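Side-chain contacts in predicted protein (PDB 4MEA), which probably hydrolyses epoxides as a secreted Cif-type virulence factor with the alpha/beta hydrolase fold: residues F63-G68 against E228-R233; Q18-V23 against N198-F203; G184-G189 against K194-D199. All coordinates share one frame; numbering follows the deposited sequence.

Interaction 1 of 3, residues F63-G68 against E228-R233; sequences FIHGFG and EPYSTR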
ATOM      1  N   PHE A  63      -7.381  28.643   3.691  1.00 13.18           N
ATOM      2  CA  PHE A  63      -7.127  27.311   4.261  1.00 10.03           C
ATOM      3  C   PHE A  63      -7.452  26.234   3.240  1.00  8.96           C
ATOM      4  O   PHE A  63      -8.553  26.213   2.689  1.00  8.54           O
ATOM      5  CB  PHE A  63      -8.003  27.042   5.488  1.00 10.20           C
ATOM      6  CG  PHE A  63      -7.813  28.013   6.624  1.00 15.93           C
ATOM      7  CD1 PHE A  63      -6.877  27.763   7.617  1.00  9.94           C
ATOM      8  CD2 PHE A  63      -8.611  29.144   6.727  1.00 10.64           C
ATOM      9  CE1 PHE A  63      -6.716  28.650   8.683  1.00 12.61           C
ATOM     10  CE2 PHE A  63      -8.457  30.034   7.790  1.00 10.56           C
ATOM     11  CZ  PHE A  63      -7.508  29.787   8.764  1.00 10.49           C
ATOM     12  N   ILE A  64      -6.512  25.320   3.027  1.00  9.72           N
ATOM     13  CA  ILE A  64      -6.663  24.256   2.039  1.00  9.03           C
ATOM     14  C   ILE A  64      -6.526  22.862   2.674  1.00 18.37           C
ATOM     15  O   ILE A  64      -5.440  22.474   3.131  1.00 10.90           O
ATOM     16  CB  ILE A  64      -5.621  24.394   0.916  1.00 10.90           C
ATOM     17  CG1 ILE A  64      -5.668  25.801   0.297  1.00  8.58           C
ATOM     18  CG2 ILE A  64      -5.844  23.317  -0.144  1.00 10.98           C
ATOM     19  CD1 ILE A  64      -6.976  26.099  -0.485  1.00 10.41           C
ATOM     20  N   HIS A  65      -7.626  22.111   2.680  1.00 11.35           N
ATOM     21  CA  HIS A  65      -7.671  20.772   3.271  1.00  4.95           C
ATOM     22  C   HIS A  65      -6.971  19.726   2.405  1.00  9.46           C
ATOM     23  O   HIS A  65      -6.474  20.028   1.317  1.00 12.47           O
ATOM     24  CB  HIS A  65      -9.138  20.352   3.440  1.00  7.92           C
ATOM     25  CG  HIS A  65      -9.802  19.975   2.150  1.00  5.67           C
ATOM     26  ND1 HIS A  65      -9.774  18.692   1.646  1.00  6.10           N
ATOM     27  CD2 HIS A  65     -10.478  20.721   1.244  1.00  8.05           C
ATOM     28  CE1 HIS A  65     -10.417  18.660   0.491  1.00 13.70           C
ATOM     29  NE2 HIS A  65     -10.856  19.879   0.226  1.00 10.54           N
ATOM     30  N   GLY A  66      -6.961  18.486   2.885  1.00  5.44           N
ATOM     31  CA  GLY A  66      -6.437  17.364   2.120  1.00  8.14           C
ATOM     32  C   GLY A  66      -7.343  16.144   2.157  1.00 10.61           C
ATOM     33  O   GLY A  66      -8.556  16.266   2.365  1.00 11.92           O
ATOM     34  N   PHE A  67      -6.746  14.962   1.972  1.00  2.63           N
ATOM     35  CA  PHE A  67      -7.483  13.705   1.856  1.00 13.26           C
ATOM     36  C   PHE A  67      -8.163  13.320   3.163  1.00 12.76           C
ATOM     37  O   PHE A  67      -7.564  13.425   4.234  1.00 11.48           O
ATOM     38  CB  PHE A  67      -6.524  12.590   1.432  1.00 10.09           C
ATOM     39  CG  PHE A  67      -7.180  11.255   1.256  1.00  5.95           C
ATOM     40  CD1 PHE A  67      -7.942  10.984   0.130  1.00  9.34           C
ATOM     41  CD2 PHE A  67      -6.990  10.247   2.190  1.00  7.45           C
ATOM     42  CE1 PHE A  67      -8.532   9.742  -0.054  1.00 11.80           C
ATOM     43  CE2 PHE A  67      -7.581   8.996   2.014  1.00  9.01           C
ATOM     44  CZ  PHE A  67      -8.349   8.748   0.885  1.00 12.28           C
ATOM     45  N   GLY A  68      -9.410  12.867   3.066  1.00  6.19           N
ATOM     46  CA  GLY A  68     -10.197  12.542   4.246  1.00  4.03           C
ATOM     47  C   GLY A  68     -10.905  13.746   4.843  1.00 11.47           C
ATOM     48  O   GLY A  68     -11.675  13.611   5.804  1.00  9.03           O
ATOM     49  N   GLU A 228     -18.920  10.700   4.325  1.00  6.58           N
ATOM     50  CA  GLU A 228     -19.938  11.007   3.323  1.00  9.53           C
ATOM     51  C   GLU A 228     -19.374  11.736   2.102  1.00  9.58           C
ATOM     52  O   GLU A 228     -19.790  11.450   0.971  1.00  8.46           O
ATOM     53  CB  GLU A 228     -21.115  11.785   3.939  1.00 11.72           C
ATOM     54  CG  GLU A 228     -22.236  12.127   2.948  1.00  9.21           C
ATOM     55  CD  GLU A 228     -22.053  13.475   2.267  1.00 12.02           C
ATOM     56  OE1 GLU A 228     -21.186  14.265   2.704  1.00 11.31           O
ATOM     57  OE2 GLU A 228     -22.791  13.749   1.290  1.00 12.31           O
ATOM     58  N   PRO A 229     -18.425  12.673   2.310  1.00  6.14           N
ATOM     59  CA  PRO A 229     -17.897  13.402   1.146  1.00 10.04           C
ATOM     60  C   PRO A 229     -17.033  12.535   0.229  1.00 16.09           C
ATOM     61  O   PRO A 229     -16.730  12.945  -0.896  1.00  8.35           O
ATOM     62  CB  PRO A 229     -17.047  14.514   1.779  1.00 13.63           C
ATOM     63  CG  PRO A 229     -17.606  14.679   3.160  1.00 13.94           C
ATOM     64  CD  PRO A 229     -17.970  13.275   3.576  1.00 10.41           C
ATOM     65  N   TYR A 230     -16.665  11.347   0.704  1.00 10.70           N
ATOM     66  CA  TYR A 230     -15.793  10.432  -0.044  1.00  6.09           C
ATOM     67  C   TYR A 230     -16.504   9.099  -0.302  1.00 12.31           C
ATOM     68  O   TYR A 230     -15.871   8.044  -0.360  1.00 15.67           O
ATOM     69  CB  TYR A 230     -14.494  10.178   0.741  1.00  8.68           C
ATOM     70  CG  TYR A 230     -13.575  11.373   0.771  1.00  7.11           C
ATOM     71  CD1 TYR A 230     -12.592  11.545  -0.206  1.00 10.19           C
ATOM     72  CD2 TYR A 230     -13.698  12.345   1.764  1.00 10.45           C
ATOM     73  CE1 TYR A 230     -11.755  12.654  -0.197  1.00  9.74           C
ATOM     74  CE2 TYR A 230     -12.866  13.457   1.784  1.00  9.82           C
ATOM     75  CZ  TYR A 230     -11.901  13.607   0.809  1.00  7.25           C
ATOM     76  OH  TYR A 230     -11.075  14.709   0.830  1.00  8.40           O
ATOM     77  N   SER A 231     -17.824   9.150  -0.458  1.00 12.25           N
ATOM     78  CA  SER A 231     -18.615   7.928  -0.466  1.00 11.49           C
ATOM     79  C   SER A 231     -19.053   7.482  -1.858  1.00 12.13           C
ATOM     80  O   SER A 231     -19.786   6.501  -1.979  1.00 19.09           O
ATOM     81  CB  SER A 231     -19.832   8.073   0.449  1.00  7.06           C
ATOM     82  OG  SER A 231     -20.689   9.123   0.004  1.00 11.43           O
ATOM     83  N   THR A 232     -18.615   8.189  -2.897  1.00  9.60           N
ATOM     84  CA  THR A 232     -18.961   7.827  -4.270  1.00 13.43           C
ATOM     85  C   THR A 232     -17.721   7.669  -5.148  1.00 19.37           C
ATOM     86  O   THR A 232     -16.675   8.262  -4.863  1.00 13.82           O
ATOM     87  CB  THR A 232     -19.920   8.869  -4.899  1.00 13.17           C
ATOM     88  OG1 THR A 232     -19.370  10.178  -4.733  1.00 14.13           O
ATOM     89  CG2 THR A 232     -21.281   8.831  -4.206  1.00 14.66           C
ATOM     90  N   ARG A 233     -17.837   6.868  -6.212  1.00 12.17           N
ATOM     91  CA  ARG A 233     -16.715   6.654  -7.131  1.00 10.21           C
ATOM     92  C   ARG A 233     -16.154   7.959  -7.692  1.00 16.12           C
ATOM     93  O   ARG A 233     -14.936   8.099  -7.862  1.00 13.81           O
ATOM     94  CB  ARG A 233     -17.110   5.747  -8.307  1.00 16.22           C
ATOM     95  CG  ARG A 233     -17.707   4.396  -7.947  1.00 20.19           C
ATOM     96  CD  ARG A 233     -16.782   3.222  -8.246  1.00 25.64           C
ATOM     97  NE  ARG A 233     -15.985   3.327  -9.475  1.00 19.96           N
ATOM     98  CZ  ARG A 233     -16.155   2.580 -10.568  1.00 17.93           C
ATOM     99  NH1 ARG A 233     -17.120   1.676 -10.628  1.00 19.31           N
ATOM    100  NH2 ARG A 233     -15.353   2.735 -11.613  1.00 16.11           N
TER

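Interaction 2 of 3, residues Q18-V23 against N198-F203; sequences QMFNKV and NDPNLF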
ATOM      1  N   GLN A  18     -27.127   4.717   4.622  1.00 10.68           N
ATOM      2  CA  GLN A  18     -28.231   5.445   5.262  1.00 16.13           C
ATOM      3  C   GLN A  18     -27.694   6.528   6.198  1.00 14.33           C
ATOM      4  O   GLN A  18     -28.275   7.610   6.311  1.00 10.48           O
ATOM      5  CB  GLN A  18     -29.156   4.487   6.028  1.00 17.36           C
ATOM      6  CG  GLN A  18     -29.891   3.478   5.158  1.00 27.09           C
ATOM      7  CD  GLN A  18     -30.423   2.297   5.959  1.00 51.86           C
ATOM      8  OE1 GLN A  18     -30.584   2.375   7.180  1.00 53.53           O
ATOM      9  NE2 GLN A  18     -30.685   1.188   5.273  1.00 63.46           N
ATOM     10  N   MET A  19     -26.587   6.233   6.875  1.00  8.80           N
ATOM     11  CA  MET A  19     -25.869   7.249   7.648  1.00 10.09           C
ATOM     12  C   MET A  19     -25.449   8.416   6.744  1.00 13.41           C
ATOM     13  O   MET A  19     -25.665   9.582   7.084  1.00 14.98           O
ATOM     14  CB  MET A  19     -24.630   6.649   8.341  1.00  6.48           C
ATOM     15  CG  MET A  19     -24.930   5.536   9.346  1.00 15.74           C
ATOM     16  SD  MET A  19     -23.441   4.892  10.186  1.00 23.31           S
ATOM     17  CE  MET A  19     -23.162   6.145  11.440  1.00 35.12           C
ATOM     18  N   PHE A  20     -24.846   8.096   5.599  1.00  8.63           N
ATOM     19  CA  PHE A  20     -24.395   9.115   4.654  1.00 11.34           C
ATOM     20  C   PHE A  20     -25.585   9.941   4.163  1.00 11.63           C
ATOM     21  O   PHE A  20     -25.498  11.164   4.054  1.00 10.88           O
ATOM     22  CB  PHE A  20     -23.682   8.489   3.443  1.00  9.23           C
ATOM     23  CG  PHE A  20     -22.463   7.658   3.791  1.00 10.73           C
ATOM     24  CD1 PHE A  20     -21.726   7.913   4.936  1.00  8.24           C
ATOM     25  CD2 PHE A  20     -22.062   6.616   2.959  1.00 11.05           C
ATOM     26  CE1 PHE A  20     -20.603   7.152   5.247  1.00 12.42           C
ATOM     27  CE2 PHE A  20     -20.937   5.838   3.264  1.00  8.78           C
ATOM     28  CZ  PHE A  20     -20.209   6.110   4.409  1.00 11.11           C
ATOM     29  N   ASN A  21     -26.691   9.268   3.860  1.00  8.14           N
ATOM     30  CA  ASN A  21     -27.892   9.948   3.373  1.00 11.78           C
ATOM     31  C   ASN A  21     -28.465  10.899   4.406  1.00 14.29           C
ATOM     32  O   ASN A  21     -28.980  11.969   4.067  1.00 13.79           O
ATOM     33  CB  ASN A  21     -28.976   8.946   2.996  1.00  9.63           C
ATOM     34  CG  ASN A  21     -28.617   8.116   1.791  1.00 14.50           C
ATOM     35  OD1 ASN A  21     -27.686   8.432   1.049  1.00 15.19           O
ATOM     36  ND2 ASN A  21     -29.371   7.044   1.579  1.00 16.68           N
ATOM     37  N   LYS A  22     -28.403  10.485   5.667  1.00 10.76           N
ATOM     38  CA  LYS A  22     -28.857  11.317   6.770  1.00 14.45           C
ATOM     39  C   LYS A  22     -27.982  12.561   6.931  1.00 17.24           C
ATOM     40  O   LYS A  22     -28.486  13.658   7.198  1.00 15.83           O
ATOM     41  CB  LYS A  22     -28.882  10.511   8.072  1.00 22.04           C
ATOM     42  CG  LYS A  22     -29.191  11.331   9.317  1.00 37.72           C
ATOM     43  CD  LYS A  22     -29.155  10.471  10.574  1.00 49.69           C
ATOM     44  CE  LYS A  22     -29.412  11.296  11.826  1.00 56.61           C
ATOM     45  NZ  LYS A  22     -29.329  10.458  13.057  1.00 60.47           N
ATOM     46  N   VAL A  23     -26.671  12.389   6.781  1.00 10.08           N
ATOM     47  CA  VAL A  23     -25.753  13.522   6.846  1.00  6.74           C
ATOM     48  C   VAL A  23     -26.143  14.546   5.787  1.00  8.22           C
ATOM     49  O   VAL A  23     -26.290  15.740   6.072  1.00 11.53           O
ATOM     50  CB  VAL A  23     -24.277  13.081   6.649  1.00 10.54           C
ATOM     51  CG1 VAL A  23     -23.391  14.281   6.366  1.00  8.92           C
ATOM     52  CG2 VAL A  23     -23.772  12.299   7.883  1.00  8.21           C
ATOM     53  N   ASN A 198     -17.043   0.350  -2.567  1.00  7.06           N
ATOM     54  CA  ASN A 198     -17.899  -0.735  -2.089  1.00 13.62           C
ATOM     55  C   ASN A 198     -18.266  -0.604  -0.612  1.00 15.37           C
ATOM     56  O   ASN A 198     -19.355  -1.008  -0.192  1.00 14.78           O
ATOM     57  CB  ASN A 198     -17.281  -2.114  -2.365  1.00 11.41           C
ATOM     58  CG  ASN A 198     -18.110  -3.248  -1.773  1.00 22.64           C
ATOM     59  OD1 ASN A 198     -17.839  -3.728  -0.665  1.00 17.68           O
ATOM     60  ND2 ASN A 198     -19.137  -3.671  -2.505  1.00 25.93           N
ATOM     61  N   ASP A 199     -17.355  -0.052   0.182  1.00 13.79           N
ATOM     62  CA  ASP A 199     -17.624   0.147   1.608  1.00 14.13           C
ATOM     63  C   ASP A 199     -16.733   1.263   2.141  1.00 10.05           C
ATOM     64  O   ASP A 199     -15.708   0.996   2.760  1.00 10.98           O
ATOM     65  CB  ASP A 199     -17.378  -1.150   2.386  1.00  9.71           C
ATOM     66  CG  ASP A 199     -17.975  -1.120   3.787  1.00 10.03           C
ATOM     67  OD1 ASP A 199     -18.270  -0.019   4.296  1.00 12.54           O
ATOM     68  OD2 ASP A 199     -18.133  -2.207   4.385  1.00 12.84           O
ATOM     69  N   PRO A 200     -17.111   2.526   1.874  1.00 11.26           N
ATOM     70  CA  PRO A 200     -16.275   3.660   2.294  1.00 10.67           C
ATOM     71  C   PRO A 200     -16.172   3.761   3.813  1.00  9.03           C
ATOM     72  O   PRO A 200     -15.116   4.114   4.324  1.00  7.65           O
ATOM     73  CB  PRO A 200     -17.017   4.881   1.731  1.00 11.33           C
ATOM     74  CG  PRO A 200     -17.870   4.336   0.610  1.00 11.30           C
ATOM     75  CD  PRO A 200     -18.265   2.950   1.060  1.00  9.72           C
ATOM     76  N   ASN A 201     -17.256   3.470   4.524  1.00  9.98           N
ATOM     77  CA  ASN A 201     -17.217   3.532   5.987  1.00  9.27           C
ATOM     78  C   ASN A 201     -16.165   2.576   6.572  1.00  9.45           C
ATOM     79  O   ASN A 201     -15.438   2.930   7.505  1.00  8.76           O
ATOM     80  CB  ASN A 201     -18.608   3.266   6.588  1.00  5.52           C
ATOM     81  CG  ASN A 201     -18.767   3.861   7.979  1.00  8.35           C
ATOM     82  OD1 ASN A 201     -17.903   4.599   8.449  1.00 11.42           O
ATOM     83  ND2 ASN A 201     -19.870   3.537   8.644  1.00  7.94           N
ATOM     84  N   LEU A 202     -16.074   1.376   6.008  1.00  8.58           N
ATOM     85  CA  LEU A 202     -15.099   0.389   6.467  1.00  7.67           C
ATOM     86  C   LEU A 202     -13.678   0.904   6.291  1.00 10.78           C
ATOM     87  O   LEU A 202     -12.888   0.922   7.246  1.00 11.33           O
ATOM     88  CB  LEU A 202     -15.275  -0.942   5.711  1.00  7.20           C
ATOM     89  CG  LEU A 202     -14.194  -2.017   5.879  1.00  6.79           C
ATOM     90  CD1 LEU A 202     -14.118  -2.479   7.332  1.00  7.77           C
ATOM     91  CD2 LEU A 202     -14.469  -3.209   4.952  1.00  6.57           C
ATOM     92  N   PHE A 203     -13.340   1.321   5.072  1.00  8.43           N
ATOM     93  CA  PHE A 203     -11.980   1.790   4.806  1.00 12.28           C
ATOM     94  C   PHE A 203     -11.601   3.038   5.599  1.00 10.01           C
ATOM     95  O   PHE A 203     -10.564   3.064   6.264  1.00  6.80           O
ATOM     96  CB  PHE A 203     -11.718   2.055   3.313  1.00  7.81           C
ATOM     97  CG  PHE A 203     -10.303   2.537   3.042  1.00  7.28           C
ATOM     98  CD1 PHE A 203      -9.269   1.626   2.888  1.00  6.90           C
ATOM     99  CD2 PHE A 203     -10.005   3.897   3.000  1.00  4.78           C
ATOM    100  CE1 PHE A 203      -7.970   2.051   2.672  1.00  7.83           C
ATOM    101  CE2 PHE A 203      -8.704   4.333   2.776  1.00  7.45           C
ATOM    102  CZ  PHE A 203      -7.685   3.407   2.611  1.00  9.37           C
TER

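Interaction 3 of 3, residues G184-G189 against K194-D199; sequences GYFSFG and KQIAND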
ATOM      1  N   GLY A 184       1.242   4.192  -3.067  1.00  8.29           N
ATOM      2  CA  GLY A 184       1.168   3.126  -4.054  1.00  5.50           C
ATOM      3  C   GLY A 184      -0.243   2.609  -4.271  1.00  8.22           C
ATOM      4  O   GLY A 184      -0.717   2.512  -5.407  1.00  5.96           O
ATOM      5  N   TYR A 185      -0.919   2.253  -3.183  1.00  3.04           N
ATOM      6  CA  TYR A 185      -2.283   1.726  -3.282  1.00  5.55           C
ATOM      7  C   TYR A 185      -3.209   2.711  -4.003  1.00  5.92           C
ATOM      8  O   TYR A 185      -3.984   2.314  -4.879  1.00  7.14           O
ATOM      9  CB  TYR A 185      -2.826   1.385  -1.887  1.00  8.15           C
ATOM     10  CG  TYR A 185      -4.281   0.922  -1.848  1.00  6.71           C
ATOM     11  CD1 TYR A 185      -4.717  -0.166  -2.610  1.00 12.21           C
ATOM     12  CD2 TYR A 185      -5.195   1.545  -1.021  1.00  4.77           C
ATOM     13  CE1 TYR A 185      -6.042  -0.602  -2.549  1.00 10.31           C
ATOM     14  CE2 TYR A 185      -6.524   1.119  -0.954  1.00  7.70           C
ATOM     15  CZ  TYR A 185      -6.939   0.054  -1.723  1.00 10.06           C
ATOM     16  OH  TYR A 185      -8.248  -0.374  -1.648  1.00  7.45           O
ATOM     17  N   PHE A 186      -3.099   3.997  -3.664  1.00  8.22           N
ATOM     18  CA  PHE A 186      -3.983   5.019  -4.233  1.00  8.49           C
ATOM     19  C   PHE A 186      -3.694   5.322  -5.714  1.00 12.02           C
ATOM     20  O   PHE A 186      -4.498   5.957  -6.384  1.00 10.22           O
ATOM     21  CB  PHE A 186      -3.941   6.318  -3.412  1.00  4.93           C
ATOM     22  CG  PHE A 186      -4.568   6.210  -2.036  1.00  9.68           C
ATOM     23  CD1 PHE A 186      -5.319   5.101  -1.675  1.00  8.82           C
ATOM     24  CD2 PHE A 186      -4.419   7.240  -1.108  1.00  9.50           C
ATOM     25  CE1 PHE A 186      -5.909   5.020  -0.407  1.00  7.48           C
ATOM     26  CE2 PHE A 186      -4.996   7.157   0.171  1.00  2.71           C
ATOM     27  CZ  PHE A 186      -5.743   6.049   0.509  1.00  4.83           C
ATOM     28  N   SER A 187      -2.551   4.882  -6.228  1.00  6.05           N
ATOM     29  CA  SER A 187      -2.251   5.094  -7.639  1.00 11.18           C
ATOM     30  C   SER A 187      -2.196   3.787  -8.429  1.00 11.81           C
ATOM     31  O   SER A 187      -1.727   3.764  -9.565  1.00  8.89           O
ATOM     32  CB  SER A 187      -0.942   5.881  -7.803  1.00 12.23           C
ATOM     33  OG  SER A 187       0.150   5.222  -7.178  1.00 11.24           O
ATOM     34  N   PHE A 188      -2.702   2.710  -7.826  1.00  8.80           N
ATOM     35  CA  PHE A 188      -2.671   1.362  -8.401  1.00  8.09           C
ATOM     36  C   PHE A 188      -3.939   1.171  -9.225  1.00  8.31           C
ATOM     37  O   PHE A 188      -4.956   0.736  -8.705  1.00  9.89           O
ATOM     38  CB  PHE A 188      -2.598   0.346  -7.249  1.00  5.49           C
ATOM     39  CG  PHE A 188      -2.325  -1.090  -7.663  1.00  3.21           C
ATOM     40  CD1 PHE A 188      -1.111  -1.455  -8.215  1.00  8.94           C
ATOM     41  CD2 PHE A 188      -3.268  -2.087  -7.416  1.00  5.02           C
ATOM     42  CE1 PHE A 188      -0.850  -2.778  -8.556  1.00 11.58           C
ATOM     43  CE2 PHE A 188      -3.014  -3.407  -7.745  1.00  9.00           C
ATOM     44  CZ  PHE A 188      -1.798  -3.754  -8.321  1.00  5.30           C
ATOM     45  N   GLY A 189      -3.881   1.530 -10.506  1.00  9.01           N
ATOM     46  CA  GLY A 189      -5.064   1.500 -11.359  1.00 10.65           C
ATOM     47  C   GLY A 189      -6.235   2.207 -10.698  1.00  6.99           C
ATOM     48  O   GLY A 189      -6.051   3.217 -10.017  1.00  9.24           O
ATOM     49  N   LYS A 194     -12.468   1.564  -6.712  1.00  8.60           N
ATOM     50  CA  LYS A 194     -13.486   0.515  -6.762  1.00  9.65           C
ATOM     51  C   LYS A 194     -13.682  -0.207  -5.423  1.00 12.31           C
ATOM     52  O   LYS A 194     -14.821  -0.447  -4.994  1.00  7.54           O
ATOM     53  CB  LYS A 194     -13.163  -0.490  -7.873  1.00  5.49           C
ATOM     54  CG  LYS A 194     -13.458   0.010  -9.294  1.00 11.28           C
ATOM     55  CD  LYS A 194     -13.182  -1.101 -10.299  1.00  6.58           C
ATOM     56  CE  LYS A 194     -13.659  -0.753 -11.693  1.00  9.98           C
ATOM     57  NZ  LYS A 194     -13.431  -1.894 -12.598  1.00 10.83           N
ATOM     58  N   GLN A 195     -12.581  -0.560  -4.759  1.00  5.84           N
ATOM     59  CA  GLN A 195     -12.689  -1.292  -3.500  1.00  5.71           C
ATOM     60  C   GLN A 195     -13.301  -0.423  -2.406  1.00  8.42           C
ATOM     61  O   GLN A 195     -14.161  -0.874  -1.645  1.00 11.25           O
ATOM     62  CB  GLN A 195     -11.329  -1.821  -3.053  1.00  3.90           C
ATOM     63  CG  GLN A 195     -10.815  -2.974  -3.911  1.00  5.60           C
ATOM     64  CD  GLN A 195      -9.571  -3.607  -3.340  1.00 10.17           C
ATOM     65  OE1 GLN A 195      -8.692  -2.922  -2.828  1.00 11.05           O
ATOM     66  NE2 GLN A 195      -9.497  -4.923  -3.415  1.00  6.99           N
ATOM     67  N   ILE A 196     -12.843   0.821  -2.325  1.00  8.66           N
ATOM     68  CA  ILE A 196     -13.319   1.728  -1.288  1.00  7.39           C
ATOM     69  C   ILE A 196     -14.775   2.133  -1.532  1.00  8.72           C
ATOM     70  O   ILE A 196     -15.558   2.231  -0.583  1.00  9.02           O
ATOM     71  CB  ILE A 196     -12.378   2.940  -1.116  1.00  9.73           C
ATOM     72  CG1 ILE A 196     -11.026   2.458  -0.564  1.00  8.20           C
ATOM     73  CG2 ILE A 196     -12.991   3.960  -0.165  1.00  8.24           C
ATOM     74  CD1 ILE A 196      -9.909   3.509  -0.571  1.00  9.32           C
ATOM     75  N   ALA A 197     -15.155   2.335  -2.795  1.00  6.09           N
ATOM     76  CA  ALA A 197     -16.548   2.676  -3.098  1.00  8.03           C
ATOM     77  C   ALA A 197     -17.508   1.596  -2.610  1.00 11.71           C
ATOM     78  O   ALA A 197     -18.663   1.884  -2.282  1.00 11.94           O
ATOM     79  CB  ALA A 197     -16.753   2.933  -4.612  1.00  5.17           C
ATOM     80  N   ASN A 198     -17.043   0.350  -2.567  1.00  7.06           N
ATOM     81  CA  ASN A 198     -17.899  -0.735  -2.089  1.00 13.62           C
ATOM     82  C   ASN A 198     -18.266  -0.604  -0.612  1.00 15.37           C
ATOM     83  O   ASN A 198     -19.355  -1.008  -0.192  1.00 14.78           O
ATOM     84  CB  ASN A 198     -17.281  -2.114  -2.365  1.00 11.41           C
ATOM     85  CG  ASN A 198     -18.110  -3.248  -1.773  1.00 22.64           C
ATOM     86  OD1 ASN A 198     -17.839  -3.728  -0.665  1.00 17.68           O
ATOM     87  ND2 ASN A 198     -19.137  -3.671  -2.505  1.00 25.93           N
ATOM     88  N   ASP A 199     -17.355  -0.052   0.182  1.00 13.79           N
ATOM     89  CA  ASP A 199     -17.624   0.147   1.608  1.00 14.13           C
ATOM     90  C   ASP A 199     -16.733   1.263   2.141  1.00 10.05           C
ATOM     91  O   ASP A 199     -15.708   0.996   2.760  1.00 10.98           O
ATOM     92  CB  ASP A 199     -17.378  -1.150   2.386  1.00  9.71           C
ATOM     93  CG  ASP A 199     -17.975  -1.120   3.787  1.00 10.03           C
ATOM     94  OD1 ASP A 199     -18.270  -0.019   4.296  1.00 12.54           O
ATOM     95  OD2 ASP A 199     -18.133  -2.207   4.385  1.00 12.84           O
TER

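Interaction 1 of 3, residues F63-G68 against E228-R233
Tyr-230 packs its phenol against the backbone of Gly-66 to Gly-68, a buried aromatic-to-backbone contact that joins the cap to the core of the alpha/beta hydrolase fold. His-65 and Gly-66 are the His-Gly pair that opens the loop after strand 61-64, a loop that in this family helps form the oxyanion hole. Tyr-230 comes from the loop between helices 220-227 and 233-244, part of the segment inserted between strands 151-157 and 267-272. Its ring approaches the Gly-68 backbone obliquely, with CZ 3.4 Å from Gly-68 N and CE2 3.6 Å from Gly-68 C. The hydroxyl is held by a hydrogen bond to the carbonyl of Ser-69. Phe-67 meets the tyrosine at a slant: its CD1 lies 4.2 Å from Tyr-230 CE1, and the ring planes are 66° apart. The same residue's backbone N is bonded to Asp-134 OD2, on the aspartate that by family resemblance is probably the nucleophile. His-65 touches Tyr-230 lightly, through CE1, and is itself fixed at both nitrogens. NE2 is bonded to Leu-92 N, while ND1 donates to Gly-66 O at 2.8 Å, the oxygen lying almost in the imidazole plane.

Interaction 2 of 3, residues Q18-V23 against N198-F203
Phe-20 and Asn-201 carry most of this contact, in which helix 13-25 lies against the first turn of helix 200-211. The phenyl ring reaches across with its far end. Its CZ sits 3.9 Å from Asn-201 CB and 4.0 Å from Asn-201 N, which lies in the plane of the ring at its edge. Ring and amide planes are 64° apart, so the two flat groups do not stack, and the ring meets the root of the asparagine rather than its amide. Pro-200 extends the apolar surface, with its CB 4.3 Å from Phe-20 CE2. Ile-227 of helix 220-227 touches Phe-20, Pro-200 and Asn-201 alike, making this a three-helix junction.

With CG of Asn-201 anti to the backbone N (chi1 -156°), the amide is directed toward Met-19 and Ser-16. Its ND2 comes 4.1 Å from Met-19 SD, the two side chains crossing nearly at a right angle, and finds its hydrogen-bond partner in Ser-16 OG, one turn before Phe-20 on the same helix. The start of helix 200-211 is fixed separately: Asp-199 is its N-cap, and OD1 accepts from Leu-202 N at 3.1 Å, from above the carboxylate plane.

Between the two segments there is no hydrogen bond, so their cohesion rests on van der Waals packing of phenyl, pyrrolidine, thioether and asparagine CB. A directional link between the two helices is the bond from Asn-201 ND2 to Ser-16 OG, which gives the amide a polar partner next to this apolar packing.

Interaction 3 of 3, residues G184-G189 against K194-D199
The hydroxyl of Tyr-185 is gripped by two glutamines, one from each subunit of the dimer. It donates to Gln-195 OE1 of its own chain at 2.8 Å, meeting a lone pair in the carbonyl plane at a C=O...O angle of 142°, and it is also bonded to Gln-195 NE2 of the second subunit. These two bonds would hold the phenol's rotation and use the hydroxyl as both donor and acceptor. The amide oxygen lies in the plane of the tyrosine ring, at its edge, 3.5 Å from Tyr-185 CE1, while the amide itself is turned 53° from the ring. A chi1 of 176°, with CG opposite the backbone N, sends the ring out from the end of helix 181-185 to helix 191-198. There the ring also stacks on Tyr-185 of the second subunit, placing this contact at the dimer interface.

Ile-196 adds an apolar side to the same meeting. Its CD1 touches two rings, 4.2 Å from Tyr-185 CE2 and 4.3 Å from Phe-186 CE1, and approaches both obliquely. Tyr-185 to Phe-188 form a type I beta turn, which includes both aromatic residues that meet this methyl.

Within the cap, Phe-203 of helix 200-211 touches Tyr-185, Phe-186 and Ile-196. Helix 233-244 adds Phe-240 against both Phe-186 and Ile-196, so the turn after helix 181-185 and the C-terminal half of helix 191-198 share these two helices as neighbours.

Interaction 1 lies nearest the chain's centre and joins the cap to the catalytic core; interactions 2 and 3 lie farther out, buried yet beside the second subunit. Their chemistry follows: ring against glycine-rich backbone in interaction 1, apolar helix packing in interaction 2, and a hydrogen bond completed across the dimer in interaction 3. Residues 198-199 belong to both outer contacts, at the junction of helices 191-198 and 200-211. The three meet directly: Phe-67 CE2 lies 3.7 Å from Phe-186 CE2, Ser-231 CB 3.7 Å from Phe-20 CD2, and Phe-203 CD2 3.6 Å from Ile-196 CD1, so each contact packs directly on the other two.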